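Local coordinates for protein male-specific lethal-3 (Drosophila melanogaster, PDB 3M9Q), which binds the trimethylated tail of histone H3 through its chromodomain, within the complex that raises transcription of the single male X chromosome in dosage compensation, at residues V26-P31 against Y61-Q66. The protein carries 1 engineered substitution. Numbering follows the deposited sequence.
Sequences VLCYEP and YKIHFQ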
# COMPACT_ATOMS: atom_id res chain seq x y z
N VAL A 26 2.57 4.67 -5.01
CA VAL A 26 2.56 4.55 -3.55
C VAL A 26 3.57 3.50 -3.12
O VAL A 26 4.01 2.68 -3.92
CB VAL A 26 1.15 4.19 -3.03
CG1 VAL A 26 0.13 5.27 -3.42
CG2 VAL A 26 0.71 2.80 -3.55
N LEU A 27 3.94 3.52 -1.85
CA LEU A 27 4.85 2.52 -1.32
C LEU A 27 4.06 1.61 -0.38
O LEU A 27 3.34 2.09 0.50
CB LEU A 27 6.02 3.18 -0.60
CG LEU A 27 6.73 4.29 -1.40
CD1 LEU A 27 7.89 4.88 -0.61
CD2 LEU A 27 7.20 3.82 -2.78
N CYS A 28 4.16 0.31 -0.59
CA CYS A 28 3.34 -0.67 0.12
C CYS A 28 4.20 -1.55 1.01
O CYS A 28 5.16 -2.16 0.56
CB CYS A 28 2.60 -1.56 -0.88
SG CYS A 28 1.45 -2.75 -0.12
N TYR A 29 3.81 -1.66 2.27
CA TYR A 29 4.51 -2.55 3.21
C TYR A 29 4.32 -4.01 2.85
O TYR A 29 3.24 -4.45 2.50
CB TYR A 29 4.06 -2.32 4.66
CG TYR A 29 4.77 -1.19 5.35
CD1 TYR A 29 6.12 -1.29 5.67
CD2 TYR A 29 4.11 -0.02 5.67
CE1 TYR A 29 6.78 -0.27 6.31
CE2 TYR A 29 4.77 1.02 6.31
CZ TYR A 29 6.10 0.88 6.62
OH TYR A 29 6.80 1.89 7.26
N GLU A 30 5.41 -4.75 2.98
CA GLU A 30 5.40 -6.21 2.90
C GLU A 30 4.34 -6.80 3.84
O GLU A 30 4.35 -6.50 5.03
CB GLU A 30 6.79 -6.75 3.30
CG GLU A 30 6.85 -8.22 3.62
CD GLU A 30 6.64 -9.06 2.41
OE1 GLU A 30 7.54 -9.00 1.52
OE2 GLU A 30 5.61 -9.76 2.33
N PRO A 31 3.43 -7.65 3.32
CA PRO A 31 2.38 -8.18 4.19
C PRO A 31 2.81 -9.35 5.08
O PRO A 31 2.16 -9.64 6.08
CB PRO A 31 1.31 -8.65 3.18
CG PRO A 31 2.07 -8.99 1.97
CD PRO A 31 3.18 -7.97 1.90
N TYR A 61 -7.81 -0.67 -1.91
CA TYR A 61 -6.91 -0.17 -2.94
C TYR A 61 -6.28 -1.33 -3.67
O TYR A 61 -5.44 -2.04 -3.13
CB TYR A 61 -5.82 0.70 -2.30
CG TYR A 61 -6.37 1.87 -1.51
CD1 TYR A 61 -6.59 3.11 -2.11
CD2 TYR A 61 -6.70 1.74 -0.17
CE1 TYR A 61 -7.11 4.18 -1.39
CE2 TYR A 61 -7.21 2.80 0.55
CZ TYR A 61 -7.42 4.02 -0.06
OH TYR A 61 -7.93 5.09 0.64
N LYS A 62 -6.73 -1.55 -4.90
CA LYS A 62 -6.09 -2.55 -5.75
C LYS A 62 -4.80 -1.96 -6.29
O LYS A 62 -4.81 -0.89 -6.90
CB LYS A 62 -6.98 -3.00 -6.91
CG LYS A 62 -6.39 -4.21 -7.63
CD LYS A 62 -7.17 -4.68 -8.84
CE LYS A 62 -6.52 -5.92 -9.42
NZ LYS A 62 -7.32 -6.54 -10.52
N ILE A 63 -3.70 -2.65 -6.03
CA ILE A 63 -2.39 -2.17 -6.44
C ILE A 63 -1.61 -3.17 -7.28
O ILE A 63 -1.80 -4.38 -7.20
CB ILE A 63 -1.54 -1.71 -5.24
CG1 ILE A 63 -1.21 -2.89 -4.31
CG2 ILE A 63 -2.22 -0.56 -4.48
CD1 ILE A 63 -0.23 -2.50 -3.18
N HIS A 64 -0.75 -2.59 -8.09
CA HIS A 64 0.22 -3.29 -8.92
C HIS A 64 1.62 -3.03 -8.37
O HIS A 64 1.97 -1.91 -8.04
CB HIS A 64 0.14 -2.76 -10.36
CG HIS A 64 1.17 -3.34 -11.28
ND1 HIS A 64 1.06 -4.62 -11.78
CD2 HIS A 64 2.33 -2.84 -11.77
CE1 HIS A 64 2.10 -4.88 -12.55
NE2 HIS A 64 2.88 -3.81 -12.57
N PHE A 65 2.41 -4.08 -8.28
CA PHE A 65 3.80 -3.95 -7.83
C PHE A 65 4.69 -3.69 -9.02
O PHE A 65 4.79 -4.50 -9.93
CB PHE A 65 4.20 -5.18 -7.02
CG PHE A 65 3.32 -5.37 -5.84
CD1 PHE A 65 3.50 -4.58 -4.72
CD2 PHE A 65 2.24 -6.23 -5.89
CE1 PHE A 65 2.67 -4.70 -3.63
CE2 PHE A 65 1.40 -6.35 -4.80
CZ PHE A 65 1.61 -5.59 -3.68
N GLN A 66 5.29 -2.51 -9.03
CA GLN A 66 6.05 -2.08 -10.19
C GLN A 66 7.19 -3.06 -10.48
O GLN A 66 7.96 -3.43 -9.59
CB GLN A 66 6.63 -0.67 -9.97
CG GLN A 66 5.61 0.45 -9.76
CD GLN A 66 4.79 0.75 -11.00
OE1 GLN A 66 4.05 -0.10 -11.50
NE2 GLN A 66 4.90 1.97 -11.49
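The Phe-65 ring turns one edge to Cys-28, whose CB lies near the ring plane, 4.2 Å from Phe-65 CE1. Cys-28 SG is on the same side of the ring: it stands 5.5 Å from the Phe-65 ring centroid and 82° off the normal, an edge-on sulfur-aromatic contact. Ile-63 comes in over the rim of one face, tilted from the normal, with its CD1 3.6 Å from Phe-65 CZ. The same methyl, Ile-63 CD1, makes the tightest approach between the strands, 3.5 Å to Cys-28 SG. Two torsions bring these groups together: SG is anti to the Cys-28 backbone N (chi1 -176°), while the outer chain of Ile-63 is fully extended (chi2 173°), pushing CD1 forward. No hydrogen bond joins 26-31 to 61-66, because strand 39-51 runs between them in the antiparallel sheet. Curling of that sheet in this chromodomain, a member of the SH3 clan, lets side chains meet across the intervening strand. Cys-28 and Phe-65 both touch Ser-42 of that strand, and Leu-81 also packs on Cys-28. With all three residues buried, the meeting of thiol, methyl and aromatic edge is apolar, resting on dispersion and probably a weak sulfur-aromatic attraction.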